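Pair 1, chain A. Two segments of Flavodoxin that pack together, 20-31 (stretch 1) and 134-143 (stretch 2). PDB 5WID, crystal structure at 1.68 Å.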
# COMPACT_ATOMS: atom_id res chain seq x y z
N ALA A 20 7.34 0.11 7.64
CA ALA A 20 8.31 1.17 7.35
C ALA A 20 7.67 2.32 6.58
O ALA A 20 8.00 3.49 6.82
CB ALA A 20 9.51 0.61 6.59
N ILE A 21 6.76 2.02 5.65
CA ILE A 21 6.00 3.08 4.98
C ILE A 21 5.24 3.90 6.02
O ILE A 21 5.26 5.13 6.00
CB ILE A 21 5.04 2.49 3.93
CG1 ILE A 21 5.82 1.88 2.76
CG2 ILE A 21 4.09 3.58 3.41
CD1 ILE A 21 4.91 1.00 1.86
N GLY A 22 4.56 3.21 6.94
CA GLY A 22 3.84 3.91 7.99
C GLY A 22 4.74 4.78 8.85
O GLY A 22 4.38 5.90 9.22
N ASN A 23 5.94 4.27 9.17
CA ASN A 23 6.90 5.06 9.93
C ASN A 23 7.25 6.35 9.19
O ASN A 23 7.38 7.42 9.81
CB ASN A 23 8.16 4.22 10.19
CG ASN A 23 9.24 4.98 10.93
OD1 ASN A 23 10.15 5.54 10.32
ND2 ASN A 23 9.17 4.96 12.26
N GLY A 24 7.41 6.27 7.87
CA GLY A 24 7.69 7.47 7.10
C GLY A 24 6.53 8.45 7.12
O GLY A 24 6.73 9.66 7.22
N ILE A 25 5.30 7.94 7.02
CA ILE A 25 4.13 8.82 7.09
C ILE A 25 4.06 9.49 8.46
O ILE A 25 3.86 10.71 8.57
CB ILE A 25 2.84 8.05 6.78
CG1 ILE A 25 2.84 7.53 5.34
CG2 ILE A 25 1.59 8.93 7.00
CD1 ILE A 25 1.76 6.49 5.08
N GLU A 26 4.25 8.70 9.53
CA GLU A 26 4.27 9.27 10.89
C GLU A 26 5.30 10.38 11.02
O GLU A 26 5.07 11.38 11.71
CB GLU A 26 4.60 8.18 11.92
CG GLU A 26 3.48 7.24 12.28
CD GLU A 26 3.95 6.04 13.09
OE1 GLU A 26 5.16 5.95 13.39
OE2 GLU A 26 3.11 5.18 13.41
N SER A 27 6.48 10.19 10.41
CA SER A 27 7.58 11.13 10.58
C SER A 27 7.24 12.52 10.08
O SER A 27 7.92 13.49 10.45
CB SER A 27 8.84 10.61 9.89
OG SER A 27 8.80 10.82 8.48
N LYS A 28 6.20 12.66 9.25
CA LYS A 28 5.77 13.95 8.74
C LYS A 28 4.48 14.43 9.40
O LYS A 28 3.81 15.31 8.87
CB LYS A 28 5.61 13.89 7.22
CG LYS A 28 6.87 13.50 6.47
CD LYS A 28 8.10 14.20 7.03
CE LYS A 28 8.35 15.50 6.31
NZ LYS A 28 9.70 16.04 6.61
N ASN A 29 4.11 13.82 10.53
CA ASN A 29 2.95 14.23 11.33
C ASN A 29 1.64 14.12 10.56
O ASN A 29 0.74 14.96 10.69
CB ASN A 29 3.15 15.65 11.87
CG ASN A 29 3.96 15.65 13.14
OD1 ASN A 29 5.17 15.89 13.11
ND2 ASN A 29 3.31 15.36 14.26
N VAL A 30 1.51 13.07 9.76
CA VAL A 30 0.24 12.67 9.18
C VAL A 30 -0.21 11.41 9.92
O VAL A 30 0.59 10.51 10.15
CB VAL A 30 0.36 12.42 7.67
CG1 VAL A 30 -0.87 11.73 7.12
CG2 VAL A 30 0.61 13.75 6.95
N ASP A 31 -1.48 11.39 10.35
CA ASP A 31 -2.02 10.23 11.03
C ASP A 31 -2.01 9.03 10.09
O ASP A 31 -2.29 9.16 8.90
CB ASP A 31 -3.44 10.50 11.52
CG ASP A 31 -3.49 11.52 12.63
OD1 ASP A 31 -2.51 11.61 13.40
OD2 ASP A 31 -4.52 12.22 12.74
N GLY A 134 6.73 6.47 2.32
CA GLY A 134 5.79 6.99 3.30
C GLY A 134 5.92 8.49 3.49
O GLY A 134 4.92 9.21 3.57
N ILE A 135 7.16 9.00 3.54
CA ILE A 135 7.36 10.45 3.58
C ILE A 135 6.69 11.11 2.39
O ILE A 135 5.98 12.11 2.53
CB ILE A 135 8.87 10.80 3.63
CG1 ILE A 135 9.48 10.38 4.97
CG2 ILE A 135 9.08 12.30 3.38
CD1 ILE A 135 11.02 10.36 4.97
N ASP A 136 6.90 10.54 1.19
CA ASP A 136 6.30 11.11 -0.01
C ASP A 136 4.77 11.09 0.07
O ASP A 136 4.12 12.05 -0.35
CB ASP A 136 6.75 10.35 -1.27
CG ASP A 136 8.23 10.55 -1.59
OD1 ASP A 136 8.88 11.47 -1.04
OD2 ASP A 136 8.75 9.75 -2.42
N ILE A 137 4.19 10.01 0.58
CA ILE A 137 2.74 9.94 0.74
C ILE A 137 2.26 11.05 1.67
O ILE A 137 1.28 11.76 1.38
CB ILE A 137 2.31 8.56 1.26
CG1 ILE A 137 2.53 7.47 0.21
CG2 ILE A 137 0.83 8.59 1.66
CD1 ILE A 137 2.37 6.05 0.79
N ALA A 138 2.94 11.22 2.81
CA ALA A 138 2.54 12.27 3.74
C ALA A 138 2.62 13.65 3.10
O ALA A 138 1.73 14.48 3.29
CB ALA A 138 3.42 12.20 4.99
N GLU A 139 3.68 13.91 2.33
CA GLU A 139 3.82 15.22 1.70
C GLU A 139 2.72 15.46 0.67
O GLU A 139 2.21 16.58 0.53
CB GLU A 139 5.20 15.36 1.07
CG GLU A 139 6.32 15.52 2.10
CD GLU A 139 6.08 16.72 3.01
OE1 GLU A 139 5.61 17.77 2.52
OE2 GLU A 139 6.35 16.62 4.22
N LYS A 140 2.35 14.41 -0.06
CA LYS A 140 1.25 14.52 -1.02
C LYS A 140 -0.06 14.81 -0.31
O LYS A 140 -0.85 15.66 -0.76
CB LYS A 140 1.15 13.22 -1.83
CG LYS A 140 0.24 13.29 -3.04
CD LYS A 140 0.81 14.17 -4.13
CE LYS A 140 1.90 13.44 -4.90
NZ LYS A 140 2.37 14.24 -6.07
N VAL A 141 -0.32 14.12 0.81
CA VAL A 141 -1.53 14.36 1.59
C VAL A 141 -1.58 15.81 2.05
O VAL A 141 -2.60 16.50 1.91
CB VAL A 141 -1.59 13.39 2.79
CG1 VAL A 141 -2.63 13.85 3.81
CG2 VAL A 141 -1.90 11.99 2.31
N LYS A 142 -0.47 16.30 2.61
CA LYS A 142 -0.46 17.66 3.15
C LYS A 142 -0.55 18.70 2.06
O LYS A 142 -1.08 19.80 2.29
CB LYS A 142 0.79 17.87 4.01
CG LYS A 142 0.82 16.97 5.24
CD LYS A 142 1.80 17.46 6.29
CE LYS A 142 3.23 17.26 5.84
NZ LYS A 142 4.19 17.50 6.97
N HIS A 143 -0.04 18.39 0.86
CA HIS A 143 -0.12 19.34 -0.24
C HIS A 143 -1.56 19.54 -0.71
O HIS A 143 -1.90 20.60 -1.24
CB HIS A 143 0.76 18.88 -1.40
CG HIS A 143 0.67 19.76 -2.61
ND1 HIS A 143 -0.10 19.44 -3.71
CD2 HIS A 143 1.26 20.95 -2.90
CE1 HIS A 143 0.02 20.39 -4.62
NE2 HIS A 143 0.84 21.32 -4.15

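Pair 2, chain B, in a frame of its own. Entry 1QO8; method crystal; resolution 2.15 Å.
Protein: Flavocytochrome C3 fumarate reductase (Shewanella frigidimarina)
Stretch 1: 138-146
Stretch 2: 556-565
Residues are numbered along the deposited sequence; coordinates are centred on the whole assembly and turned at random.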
# COMPACT_ATOMS: atom_id res chain seq x y z
N LEU B 138 -28.97 -3.99 -11.29
CA LEU B 138 -30.07 -3.51 -12.12
C LEU B 138 -29.59 -3.27 -13.54
O LEU B 138 -30.34 -3.53 -14.52
CB LEU B 138 -30.73 -2.24 -11.57
CG LEU B 138 -31.58 -2.39 -10.30
CD1 LEU B 138 -31.56 -1.14 -9.40
CD2 LEU B 138 -33.02 -2.79 -10.62
N ALA B 139 -28.38 -2.71 -13.74
CA ALA B 139 -27.88 -2.55 -15.10
C ALA B 139 -27.54 -3.91 -15.73
O ALA B 139 -27.53 -4.06 -16.97
CB ALA B 139 -26.65 -1.66 -15.16
N ALA B 140 -27.14 -4.88 -14.91
CA ALA B 140 -26.79 -6.16 -15.56
C ALA B 140 -28.10 -6.84 -16.01
O ALA B 140 -28.10 -7.44 -17.09
CB ALA B 140 -25.89 -7.03 -14.74
N LYS B 141 -29.15 -6.75 -15.20
CA LYS B 141 -30.46 -7.31 -15.51
C LYS B 141 -31.08 -6.57 -16.70
O LYS B 141 -31.53 -7.23 -17.64
CB LYS B 141 -31.39 -7.21 -14.32
CG LYS B 141 -32.58 -8.12 -14.13
CD LYS B 141 -32.13 -9.55 -13.91
CE LYS B 141 -32.67 -10.27 -12.71
NZ LYS B 141 -34.15 -10.55 -12.76
N LYS B 142 -31.09 -5.24 -16.72
CA LYS B 142 -31.47 -4.50 -17.90
C LYS B 142 -30.72 -4.92 -19.17
O LYS B 142 -31.28 -4.82 -20.27
CB LYS B 142 -31.29 -2.96 -17.75
CG LYS B 142 -31.75 -2.22 -19.00
CD LYS B 142 -32.08 -0.76 -18.82
CE LYS B 142 -32.77 -0.15 -20.03
NZ LYS B 142 -34.27 -0.25 -19.87
N ALA B 143 -29.44 -5.28 -19.05
CA ALA B 143 -28.66 -5.62 -20.23
C ALA B 143 -29.00 -7.04 -20.68
O ALA B 143 -28.85 -7.33 -21.86
CB ALA B 143 -27.17 -5.47 -20.07
N GLY B 144 -29.49 -7.88 -19.79
CA GLY B 144 -30.24 -9.06 -20.18
C GLY B 144 -29.51 -10.27 -19.62
O GLY B 144 -29.72 -11.38 -20.10
N ALA B 145 -28.71 -9.99 -18.57
CA ALA B 145 -27.97 -11.11 -17.99
C ALA B 145 -28.72 -11.60 -16.78
O ALA B 145 -29.47 -10.83 -16.14
CB ALA B 145 -26.53 -10.71 -17.72
N ASN B 146 -28.58 -12.89 -16.48
CA ASN B 146 -28.98 -13.34 -15.15
C ASN B 146 -27.95 -12.89 -14.11
O ASN B 146 -26.73 -12.82 -14.37
CB ASN B 146 -29.07 -14.88 -15.16
CG ASN B 146 -30.07 -15.39 -16.19
OD1 ASN B 146 -31.23 -15.01 -16.27
ND2 ASN B 146 -29.62 -16.30 -17.03
N GLY B 556 -21.96 -3.04 -14.10
CA GLY B 556 -23.06 -3.98 -14.32
C GLY B 556 -23.35 -4.12 -15.82
O GLY B 556 -23.49 -5.26 -16.27
N ASP B 557 -23.34 -3.05 -16.57
CA ASP B 557 -23.49 -3.11 -18.03
C ASP B 557 -22.32 -3.80 -18.71
O ASP B 557 -22.60 -4.73 -19.48
CB ASP B 557 -23.71 -1.70 -18.60
CG ASP B 557 -24.00 -1.68 -20.09
OD1 ASP B 557 -25.08 -2.12 -20.53
OD2 ASP B 557 -23.12 -1.22 -20.84
N ASN B 558 -21.06 -3.51 -18.43
CA ASN B 558 -19.95 -4.29 -18.99
C ASN B 558 -19.88 -5.70 -18.46
O ASN B 558 -19.54 -6.65 -19.19
CB ASN B 558 -18.61 -3.59 -18.77
CG ASN B 558 -18.61 -2.26 -19.50
OD1 ASN B 558 -18.46 -2.28 -20.72
ND2 ASN B 558 -18.79 -1.12 -18.89
N ALA B 559 -20.25 -5.94 -17.20
CA ALA B 559 -20.32 -7.30 -16.71
C ALA B 559 -21.28 -8.14 -17.57
O ALA B 559 -21.01 -9.32 -17.80
CB ALA B 559 -20.76 -7.37 -15.26
N ALA B 560 -22.43 -7.58 -17.94
CA ALA B 560 -23.49 -8.32 -18.61
C ALA B 560 -23.09 -8.57 -20.07
O ALA B 560 -23.22 -9.69 -20.56
CB ALA B 560 -24.84 -7.63 -18.58
N LYS B 561 -22.56 -7.53 -20.69
CA LYS B 561 -22.07 -7.59 -22.05
C LYS B 561 -21.00 -8.67 -22.19
O LYS B 561 -21.00 -9.49 -23.13
CB LYS B 561 -21.58 -6.20 -22.50
CG LYS B 561 -22.64 -5.44 -23.26
CD LYS B 561 -22.63 -3.93 -23.36
CE LYS B 561 -21.39 -3.28 -23.92
NZ LYS B 561 -21.48 -1.80 -24.08
N HIS B 562 -20.16 -8.83 -21.15
CA HIS B 562 -19.09 -9.81 -21.22
C HIS B 562 -19.63 -11.21 -20.99
O HIS B 562 -19.07 -12.18 -21.51
CB HIS B 562 -18.04 -9.45 -20.18
CG HIS B 562 -16.91 -10.43 -20.07
ND1 HIS B 562 -16.96 -11.50 -19.16
CD2 HIS B 562 -15.76 -10.53 -20.75
CE1 HIS B 562 -15.82 -12.15 -19.28
NE2 HIS B 562 -15.08 -11.58 -20.22
N ALA B 563 -20.70 -11.34 -20.20
CA ALA B 563 -21.32 -12.63 -19.98
C ALA B 563 -22.12 -13.15 -21.17
O ALA B 563 -22.14 -14.32 -21.44
CB ALA B 563 -22.27 -12.61 -18.79
N LEU B 564 -22.92 -12.26 -21.74
CA LEU B 564 -23.61 -12.56 -22.99
C LEU B 564 -22.56 -12.22 -24.00
O LEU B 564 -21.42 -12.06 -23.49
CB LEU B 564 -24.70 -11.51 -23.15
CG LEU B 564 -25.57 -11.53 -21.89
CD1 LEU B 564 -26.46 -10.31 -21.80
CD2 LEU B 564 -26.35 -12.82 -21.84
N ASP B 565 -22.84 -11.95 -25.25
CA ASP B 565 -21.66 -11.41 -25.98
C ASP B 565 -21.81 -11.81 -27.43
O ASP B 565 -22.06 -11.05 -28.38
CB ASP B 565 -20.32 -11.97 -25.52
CG ASP B 565 -19.88 -13.41 -25.55
OD1 ASP B 565 -19.92 -13.89 -26.70
OD2 ASP B 565 -19.52 -14.13 -24.59
O HOH W 1 -27.37 -2.19 -18.71

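Superposing N, CA and C of 14 central residues brings pair 2 onto pair 1 with an RMSD of 0.5 Å. In each pair a helix that then runs into a loop packs against a second helix with the two N-to-C directions broadly aligned: the signed crossing angle is -43° in pair 1 and -39° in pair 2, and the axes approach to 6.9 and 7.3 Å.

The tightest match is Gly A134 with Gly B556, whose CA atoms fall 0.1 Å apart. Both lack a side chain where a CB would point toward the partner helix. In pair 1 an ideal CB on Gly A134 would lie 1.9 Å from Ile A21 O and 3.0 Å from Ile A25 N, both clashes; its absence lets Gly A134 CA approach Ile A21 O to 3.3 Å in a CA-H...O contact with an angle of 154° at the hydrogen. In pair 2 an ideal CB on Gly B556 would lie 3.4 Å from Ala B139 CB, which is tight, and 3.4 Å from Ala B140 N. In both pairs the glycine carbonyl faces the matched side chain: Gly B556 O lies 3.4 Å from Ala B140 CB, and Gly A134 O lies 3.2 Å from Ile A25 CG1.

The opposing position differs. Gly A24 matches Ala B139, and an ideal CB on Gly A24 would clash with Ile A135 N at 3.0 Å, whereas Ala B139 CB is accommodated 3.9 Å from Asp B557 N.

One turn on, Ala A138 and Ala B560 coincide to 0.2 Å in both CA and side-chain centre, but their surroundings differ in bulk. Ala A138 CB packs 3.6 Å from Lys A28 CB and 3.8 Å from Val A30 CG2. At the matching positions pair 2 has alanines: Ala B560 CB lies 3.5 Å from Ala B143 CB and 3.6 Å from Ala B145 CB. The other stretch covers 86 Å² of Lys A28 and 58 Å² of Val A30, against 50 Å² of Ala B143 and 42 Å² of Ala B145.

The polar solutions also diverge. Pair 1 closes the far end with a direct hydrogen bond from Lys A142 NZ to Lys A28 O, 2.9 Å long. The equivalent Leu B564 instead lays CD1 3.7 Å from Gly B144 C and 4.1 Å from Ala B145 CB. Pair 2 has no direct hydrogen bond between its stretches; one water donates to Ala B139 O at 2.6 Å and to Asp B557 OD1 at 2.9 Å, bridging them. Asp B557 matches Ile A135, which makes apolar contact instead, its CG2 lying 4.0 Å from Lys A28 CG.

Positive phi recurs where the chain turns, 61° at Asn A29 and 121° at Gly B144.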